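Local coordinates for dimethyladenosine transferase, putative (PDB 2H1R), which probably transfers methyl groups from S-adenosyl-L-methionine to adenines of ribosomal RNA, through the class I methyltransferase domain included in this chain, at residues G52-V58 and V80-C84; A136-K142 and D188-L194. All blocks are in the same frame, centred on the assembly; numbering follows the deposited sequence.

Contact 1. Residues G52-V58 and V80-C84; sequences GTGNLTV and VKKRC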
ATOM      1  N   GLY A  52     -20.515  -3.096  -9.214  1.00 37.45           N
ATOM      2  CA  GLY A  52     -21.803  -2.411  -9.219  1.00 36.32           C
ATOM      3  C   GLY A  52     -22.744  -2.904 -10.301  1.00 35.51           C
ATOM      4  O   GLY A  52     -23.050  -4.099 -10.372  1.00 36.52           O
ATOM      5  N   THR A  53     -23.179  -1.993 -11.164  1.00 33.63           N
ATOM      6  CA  THR A  53     -24.112  -2.332 -12.239  1.00 33.08           C
ATOM      7  C   THR A  53     -23.368  -2.720 -13.540  1.00 31.87           C
ATOM      8  O   THR A  53     -24.003  -2.999 -14.574  1.00 32.05           O
ATOM      9  CB  THR A  53     -25.012  -1.149 -12.558  1.00 33.47           C
ATOM     10  OG1 THR A  53     -24.190  -0.057 -12.985  1.00 35.44           O
ATOM     11  CG2 THR A  53     -25.811  -0.724 -11.325  1.00 34.55           C
ATOM     12  N   GLY A  54     -22.039  -2.713 -13.481  1.00 29.65           N
ATOM     13  CA  GLY A  54     -21.197  -3.092 -14.613  1.00 28.40           C
ATOM     14  C   GLY A  54     -20.899  -1.928 -15.529  1.00 27.53           C
ATOM     15  O   GLY A  54     -20.452  -2.133 -16.662  1.00 26.53           O
ATOM     16  N   ASN A  55     -21.145  -0.695 -15.055  1.00 26.45           N
ATOM     17  CA  ASN A  55     -20.858   0.511 -15.852  1.00 26.13           C
ATOM     18  C   ASN A  55     -19.383   0.683 -16.243  1.00 25.07           C
ATOM     19  O   ASN A  55     -19.081   1.044 -17.386  1.00 24.83           O
ATOM     20  CB  ASN A  55     -21.339   1.770 -15.106  1.00 28.26           C
ATOM     21  CG  ASN A  55     -22.741   2.180 -15.491  1.00 32.17           C
ATOM     22  OD1 ASN A  55     -23.454   1.431 -16.147  1.00 35.57           O
ATOM     23  ND2 ASN A  55     -23.149   3.394 -15.081  1.00 38.00           N
ATOM     24  N   LEU A  56     -18.471   0.418 -15.305  1.00 23.60           N
ATOM     25  CA  LEU A  56     -17.027   0.362 -15.633  1.00 23.66           C
ATOM     26  C   LEU A  56     -16.609  -0.965 -16.323  1.00 23.64           C
ATOM     27  O   LEU A  56     -15.791  -0.967 -17.259  1.00 22.52           O
ATOM     28  CB  LEU A  56     -16.170   0.592 -14.384  1.00 23.74           C
ATOM     29  CG  LEU A  56     -14.652   0.588 -14.633  1.00 25.00           C
ATOM     30  CD1 LEU A  56     -14.222   1.748 -15.510  1.00 23.85           C
ATOM     31  CD2 LEU A  56     -13.858   0.562 -13.308  1.00 24.29           C
ATOM     32  N   THR A  57     -17.187  -2.069 -15.880  1.00 22.92           N
ATOM     33  CA  THR A  57     -16.920  -3.391 -16.490  1.00 25.11           C
ATOM     34  C   THR A  57     -17.035  -3.386 -18.014  1.00 24.87           C
ATOM     35  O   THR A  57     -16.125  -3.857 -18.724  1.00 25.47           O
ATOM     36  CB  THR A  57     -17.860  -4.468 -15.937  1.00 25.23           C
ATOM     37  OG1 THR A  57     -17.872  -4.395 -14.515  1.00 27.29           O
ATOM     38  CG2 THR A  57     -17.364  -5.885 -16.331  1.00 26.97           C
ATOM     39  N   VAL A  58     -18.136  -2.843 -18.522  1.00 24.24           N
ATOM     40  CA  VAL A  58     -18.388  -2.855 -19.954  1.00 25.27           C
ATOM     41  C   VAL A  58     -17.370  -2.006 -20.724  1.00 25.33           C
ATOM     42  O   VAL A  58     -17.161  -2.206 -21.927  1.00 25.76           O
ATOM     43  CB  VAL A  58     -19.866  -2.482 -20.289  1.00 25.68           C
ATOM     44  CG1 VAL A  58     -20.837  -3.480 -19.612  1.00 27.30           C
ATOM     45  CG2 VAL A  58     -20.211  -1.029 -19.910  1.00 25.93           C
ATOM     46  N   VAL A  80     -24.732  -8.116 -14.141  1.00 35.85           N
ATOM     47  CA  VAL A  80     -23.558  -7.620 -14.873  1.00 35.19           C
ATOM     48  C   VAL A  80     -23.132  -8.646 -15.924  1.00 34.65           C
ATOM     49  O   VAL A  80     -22.885  -8.301 -17.076  1.00 34.78           O
ATOM     50  CB  VAL A  80     -22.389  -7.350 -13.904  1.00 34.97           C
ATOM     51  CG1 VAL A  80     -21.126  -6.946 -14.660  1.00 35.35           C
ATOM     52  CG2 VAL A  80     -22.769  -6.250 -12.932  1.00 36.60           C
ATOM     53  N   LYS A  81     -23.045  -9.903 -15.507  1.00 34.76           N
ATOM     54  CA  LYS A  81     -22.814 -11.027 -16.419  1.00 35.43           C
ATOM     55  C   LYS A  81     -23.772 -11.005 -17.607  1.00 35.32           C
ATOM     56  O   LYS A  81     -23.330 -11.014 -18.743  1.00 35.38           O
ATOM     57  CB  LYS A  81     -22.938 -12.342 -15.663  1.00 36.16           C
ATOM     58  CG  LYS A  81     -21.629 -13.111 -15.533  1.00 38.11           C
ATOM     59  CD  LYS A  81     -21.501 -14.190 -16.646  1.00 43.14           C
ATOM     60  CE  LYS A  81     -20.411 -13.887 -17.712  1.00 44.09           C
ATOM     61  NZ  LYS A  81     -20.716 -12.694 -18.600  1.00 42.24           N
ATOM     62  N   LYS A  82     -25.078 -10.930 -17.348  1.00 35.43           N
ATOM     63  CA  LYS A  82     -26.078 -10.816 -18.431  1.00 35.56           C
ATOM     64  C   LYS A  82     -25.840  -9.616 -19.318  1.00 34.52           C
ATOM     65  O   LYS A  82     -25.939  -9.708 -20.556  1.00 34.28           O
ATOM     66  CB  LYS A  82     -27.500 -10.741 -17.869  1.00 36.13           C
ATOM     67  CG  LYS A  82     -28.002 -12.091 -17.394  1.00 40.51           C
ATOM     68  CD  LYS A  82     -29.291 -11.962 -16.583  1.00 44.33           C
ATOM     69  CE  LYS A  82     -29.616 -13.296 -15.924  1.00 47.60           C
ATOM     70  NZ  LYS A  82     -30.634 -13.114 -14.839  1.00 49.43           N
ATOM     71  N   ARG A  83     -25.538  -8.488 -18.688  1.00 32.76           N
ATOM     72  CA  ARG A  83     -25.289  -7.255 -19.406  1.00 32.62           C
ATOM     73  C   ARG A  83     -24.110  -7.380 -20.367  1.00 32.13           C
ATOM     74  O   ARG A  83     -24.206  -6.997 -21.532  1.00 32.54           O
ATOM     75  CB  ARG A  83     -25.010  -6.122 -18.425  1.00 31.93           C
ATOM     76  CG  ARG A  83     -24.778  -4.810 -19.116  1.00 32.60           C
ATOM     77  CD  ARG A  83     -24.368  -3.743 -18.154  1.00 30.71           C
ATOM     78  NE  ARG A  83     -24.148  -2.513 -18.894  1.00 32.49           N
ATOM     79  CZ  ARG A  83     -23.910  -1.349 -18.332  1.00 29.62           C
ATOM     80  NH1 ARG A  83     -23.863  -1.249 -17.011  1.00 30.04           N
ATOM     81  NH2 ARG A  83     -23.711  -0.289 -19.107  1.00 32.48           N
ATOM     82  N   CYS A  84     -22.997  -7.894 -19.861  1.00 31.92           N
ATOM     83  CA  CYS A  84     -21.776  -8.002 -20.664  1.00 32.39           C
ATOM     84  C   CYS A  84     -21.967  -8.980 -21.848  1.00 32.51           C
ATOM     85  O   CYS A  84     -21.586  -8.666 -22.974  1.00 32.66           O
ATOM     86  CB  CYS A  84     -20.606  -8.383 -19.765  1.00 31.74           C
ATOM     87  SG  CYS A  84     -20.210  -7.026 -18.548  1.00 33.99           S
TER
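R83 reaches from helix 74-86 across to the glycine-rich loop at G52-V58, which runs into helix 57-60, and meets it with the edge of its guanidinium group. CG stands anti to the backbone N (chi1 -179°) and the chain stays extended to NE, which carries NH1 to two acceptors lying close to the guanidinium plane. The nearly straight bond goes to the side chain of N55, NH1 to OD1 at 2.8 Å, and approaches in the plane of the amide carbonyl, although amide and guanidinium planes are turned 74° apart. The second, from NH1 to the backbone O of T53 (3.0 Å), arrives from above the carbonyl plane. V58 crosses the arginine at about a right angle and lays CG1 over one guanidinium face, 3.5 Å from NE; the backbone O of G54 lies over the same face. V58 CG1 also touches C84 SG (3.8 Å), as does T57 CG2. Nearly one turn earlier in the helix, V80 packs CG2 on the backbone O of G52 (3.4 Å) and CG1 on the CA of G54 (3.9 Å). NE of R83 forms a salt bridge with E87, while T57 OG1 bonds to E48. The loop after strand 45-49 is the glycine-rich motif of class I methyltransferases, consistent with the predicted S-adenosyl-L-methionine-binding role of G50, and L92 of strand 92-93 touches both T57 and C84.

Contact 2. Residues A136-K142 and D188-L194; sequences AVLMFQK and DSVIVKL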
ATOM      1  N   ALA A 136      -2.507   0.026 -10.598  1.00 22.83           N
ATOM      2  CA  ALA A 136      -3.797  -0.071  -9.932  1.00 22.42           C
ATOM      3  C   ALA A 136      -4.411   1.324  -9.915  1.00 21.74           C
ATOM      4  O   ALA A 136      -3.720   2.277  -9.617  1.00 22.91           O
ATOM      5  CB  ALA A 136      -3.623  -0.613  -8.480  1.00 22.25           C
ATOM      6  N   VAL A 137      -5.683   1.444 -10.262  1.00 21.77           N
ATOM      7  CA  VAL A 137      -6.397   2.722 -10.214  1.00 20.70           C
ATOM      8  C   VAL A 137      -7.488   2.510  -9.148  1.00 20.57           C
ATOM      9  O   VAL A 137      -8.378   1.662  -9.300  1.00 19.53           O
ATOM     10  CB  VAL A 137      -6.959   3.117 -11.582  1.00 21.41           C
ATOM     11  CG1 VAL A 137      -7.589   4.502 -11.521  1.00 20.38           C
ATOM     12  CG2 VAL A 137      -5.816   3.092 -12.659  1.00 21.25           C
ATOM     13  N   LEU A 138      -7.363   3.230  -8.034  1.00 20.18           N
ATOM     14  CA  LEU A 138      -8.129   2.910  -6.818  1.00 21.02           C
ATOM     15  C   LEU A 138      -8.900   4.131  -6.329  1.00 21.37           C
ATOM     16  O   LEU A 138      -8.325   5.209  -6.215  1.00 21.97           O
ATOM     17  CB  LEU A 138      -7.188   2.367  -5.711  1.00 20.89           C
ATOM     18  CG  LEU A 138      -6.284   1.132  -6.029  1.00 22.76           C
ATOM     19  CD1 LEU A 138      -5.191   0.884  -4.967  1.00 25.35           C
ATOM     20  CD2 LEU A 138      -7.063  -0.119  -6.228  1.00 23.42           C
ATOM     21  N   MET A 139     -10.180   3.956  -6.017  1.00 22.69           N
ATOM     22  CA  MET A 139     -10.952   5.042  -5.419  1.00 25.64           C
ATOM     23  C   MET A 139     -11.110   4.823  -3.909  1.00 24.88           C
ATOM     24  O   MET A 139     -11.489   3.737  -3.460  1.00 25.55           O
ATOM     25  CB  MET A 139     -12.283   5.216  -6.139  1.00 25.10           C
ATOM     26  CG  MET A 139     -13.196   6.237  -5.518  1.00 27.00           C
ATOM     27  SD  MET A 139     -14.478   6.645  -6.701  1.00 32.65           S
ATOM     28  CE  MET A 139     -15.568   5.280  -6.469  1.00 32.94           C
ATOM     29  N   PHE A 140     -10.727   5.838  -3.143  1.00 26.07           N
ATOM     30  CA  PHE A 140     -10.808   5.795  -1.678  1.00 27.04           C
ATOM     31  C   PHE A 140     -11.564   7.007  -1.154  1.00 27.98           C
ATOM     32  O   PHE A 140     -11.549   8.077  -1.752  1.00 28.18           O
ATOM     33  CB  PHE A 140      -9.403   5.833  -1.032  1.00 26.43           C
ATOM     34  CG  PHE A 140      -8.530   4.628  -1.311  1.00 25.74           C
ATOM     35  CD1 PHE A 140      -8.697   3.444  -0.595  1.00 25.73           C
ATOM     36  CD2 PHE A 140      -7.478   4.717  -2.216  1.00 27.15           C
ATOM     37  CE1 PHE A 140      -7.884   2.337  -0.826  1.00 24.48           C
ATOM     38  CE2 PHE A 140      -6.637   3.615  -2.460  1.00 25.92           C
ATOM     39  CZ  PHE A 140      -6.851   2.408  -1.753  1.00 25.22           C
ATOM     40  N   GLN A 141     -12.173   6.866   0.014  1.00 29.63           N
ATOM     41  CA  GLN A 141     -12.676   8.036   0.733  1.00 31.86           C
ATOM     42  C   GLN A 141     -11.555   9.087   0.860  1.00 32.19           C
ATOM     43  O   GLN A 141     -10.386   8.718   1.037  1.00 32.35           O
ATOM     44  CB  GLN A 141     -13.226   7.579   2.085  1.00 31.93           C
ATOM     45  CG  GLN A 141     -14.326   8.450   2.651  1.00 34.07           C
ATOM     46  CD  GLN A 141     -14.926   7.884   3.937  1.00 34.65           C
ATOM     47  OE1 GLN A 141     -15.577   6.838   3.926  1.00 37.58           O
ATOM     48  NE2 GLN A 141     -14.743   8.604   5.044  1.00 39.35           N
ATOM     49  N   LYS A 142     -11.894  10.380   0.734  1.00 32.01           N
ATOM     50  CA  LYS A 142     -10.913  11.462   0.583  1.00 33.61           C
ATOM     51  C   LYS A 142      -9.804  11.480   1.641  1.00 33.59           C
ATOM     52  O   LYS A 142      -8.636  11.745   1.331  1.00 33.89           O
ATOM     53  CB  LYS A 142     -11.613  12.828   0.600  1.00 34.16           C
ATOM     54  CG  LYS A 142     -10.682  14.040   0.422  1.00 34.67           C
ATOM     55  CD  LYS A 142     -11.434  15.386   0.562  1.00 35.98           C
ATOM     56  CE  LYS A 142     -11.676  15.775   2.038  1.00 41.08           C
ATOM     57  NZ  LYS A 142     -12.546  17.003   2.132  1.00 41.82           N
ATOM     58  N   ASP A 188     -16.735  12.506   0.451  1.00 35.40           N
ATOM     59  CA  ASP A 188     -16.171  12.633  -0.886  1.00 34.20           C
ATOM     60  C   ASP A 188     -15.009  11.690  -1.082  1.00 32.61           C
ATOM     61  O   ASP A 188     -14.459  11.189  -0.102  1.00 30.80           O
ATOM     62  CB  ASP A 188     -15.728  14.059  -1.109  1.00 34.18           C
ATOM     63  CG  ASP A 188     -16.866  15.040  -0.871  1.00 38.74           C
ATOM     64  OD1 ASP A 188     -17.862  15.009  -1.632  1.00 39.09           O
ATOM     65  OD2 ASP A 188     -16.774  15.821   0.106  1.00 43.01           O
ATOM     66  N   SER A 189     -14.644  11.450  -2.344  1.00 30.89           N
ATOM     67  CA  SER A 189     -13.635  10.421  -2.668  1.00 28.96           C
ATOM     68  C   SER A 189     -12.544  10.962  -3.571  1.00 27.20           C
ATOM     69  O   SER A 189     -12.623  12.085  -4.061  1.00 26.46           O
ATOM     70  CB  SER A 189     -14.280   9.188  -3.314  1.00 29.32           C
ATOM     71  OG  SER A 189     -15.147   8.480  -2.431  1.00 30.15           O
ATOM     72  N   VAL A 190     -11.512  10.146  -3.779  1.00 25.51           N
ATOM     73  CA  VAL A 190     -10.364  10.516  -4.578  1.00 24.62           C
ATOM     74  C   VAL A 190      -9.908   9.227  -5.265  1.00 23.83           C
ATOM     75  O   VAL A 190      -9.920   8.169  -4.650  1.00 24.04           O
ATOM     76  CB  VAL A 190      -9.199  11.058  -3.701  1.00 24.57           C
ATOM     77  CG1 VAL A 190      -7.889  11.226  -4.527  1.00 26.09           C
ATOM     78  CG2 VAL A 190      -9.581  12.398  -3.059  1.00 25.99           C
ATOM     79  N   ILE A 191      -9.535   9.345  -6.531  1.00 22.35           N
ATOM     80  CA  ILE A 191      -8.947   8.237  -7.273  1.00 21.93           C
ATOM     81  C   ILE A 191      -7.462   8.457  -7.381  1.00 21.36           C
ATOM     82  O   ILE A 191      -7.004   9.545  -7.777  1.00 22.58           O
ATOM     83  CB  ILE A 191      -9.579   8.096  -8.685  1.00 21.62           C
ATOM     84  CG1 ILE A 191     -11.090   7.841  -8.496  1.00 23.49           C
ATOM     85  CG2 ILE A 191      -8.841   6.952  -9.463  1.00 21.75           C
ATOM     86  CD1 ILE A 191     -11.928   8.026  -9.701  1.00 26.39           C
ATOM     87  N   VAL A 192      -6.717   7.423  -7.018  1.00 21.41           N
ATOM     88  CA  VAL A 192      -5.248   7.454  -7.052  1.00 21.78           C
ATOM     89  C   VAL A 192      -4.761   6.330  -7.963  1.00 22.48           C
ATOM     90  O   VAL A 192      -5.508   5.347  -8.200  1.00 23.02           O
ATOM     91  CB  VAL A 192      -4.607   7.308  -5.634  1.00 21.98           C
ATOM     92  CG1 VAL A 192      -5.015   8.464  -4.724  1.00 20.92           C
ATOM     93  CG2 VAL A 192      -4.987   6.022  -4.983  1.00 22.17           C
ATOM     94  N   LYS A 193      -3.556   6.502  -8.491  1.00 22.66           N
ATOM     95  CA  LYS A 193      -2.882   5.495  -9.311  1.00 24.98           C
ATOM     96  C   LYS A 193      -1.600   5.074  -8.641  1.00 24.41           C
ATOM     97  O   LYS A 193      -0.862   5.917  -8.117  1.00 24.48           O
ATOM     98  CB  LYS A 193      -2.573   6.084 -10.693  1.00 24.64           C
ATOM     99  CG  LYS A 193      -1.888   5.107 -11.684  1.00 27.35           C
ATOM    100  CD  LYS A 193      -1.713   5.791 -13.068  1.00 27.40           C
ATOM    101  CE  LYS A 193      -0.492   6.730 -13.084  1.00 33.51           C
ATOM    102  NZ  LYS A 193      -0.288   7.526 -14.393  1.00 33.82           N
ATOM    103  N   LEU A 194      -1.383   3.764  -8.605  1.00 24.33           N
ATOM    104  CA  LEU A 194      -0.187   3.156  -8.038  1.00 24.58           C
ATOM    105  C   LEU A 194       0.529   2.405  -9.149  1.00 24.97           C
ATOM    106  O   LEU A 194      -0.089   1.539  -9.796  1.00 24.71           O
ATOM    107  CB  LEU A 194      -0.519   2.126  -6.957  1.00 23.21           C
ATOM    108  CG  LEU A 194      -1.447   2.420  -5.778  1.00 26.89           C
ATOM    109  CD1 LEU A 194      -1.390   1.290  -4.746  1.00 29.21           C
ATOM    110  CD2 LEU A 194      -1.089   3.734  -5.158  1.00 28.04           C
TER
HETATM  111  O   HOH W   1     -15.034  15.701   1.976  1.00 40.43           O
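V137 and I191 meet tightly and diagonally on one face of an antiparallel strand pair, V137 CG1 lying 3.4 Å from I191 CG2; their cross-strand partners are K193 and M139. Both methyls stand anti to their own backbone N (chi1 of V137 -175°), which turns them toward each other. On this face M139 rests CB on I191 CG1 (3.7 Å), and its extended course (chi1 175°, chi2 165°) puts SD 4.0 Å from the same atom. On the other face, L138 and L194 cross at about a right angle with their CD1 methyls 3.8 Å apart, and F140 offers its ring edge to V192 CG2, 3.9 Å from CE2. Paired backbone bonds join A136 with L194, L138 with V192 and F140 with V190; a last one runs from K142 N to D188 O. There K142 NZ donates to a water (2.8 Å) that donates to D188 OD2 (2.6 Å), while R178 forms a salt bridge with D188. M139 also touches N113, a predicted S-adenosyl-L-methionine-binding residue. The chemistry thus divides between a buried, apolar centre, its alternating residues bonded across the pair, and a charged end, where the water probably relays the attraction between opposite charges not in contact.

In the fold
From the N terminus, strand 45-49 leads into the turn at 52-58; the chain then passes through strand 66-70 and returns on helix 74-86, where contact 1 closes a loop of 21 residues. Contact 2 opens only afterwards: strand 135-141 is followed by helices 142-148 and 159-167 and strand 168-176 before strand 189-196 closes a loop of 45 residues. The two loops lie in series, neither nested nor crossed, with centres about 21 Å apart. Contact 1 ties a helix to the glycine-rich loop at the predicted cofactor site, whereas contact 2 joins neighbouring strands of the seven-stranded mixed sheet. Strand 109-113 lies between strands 45-49 and 135-141, linking the two regions.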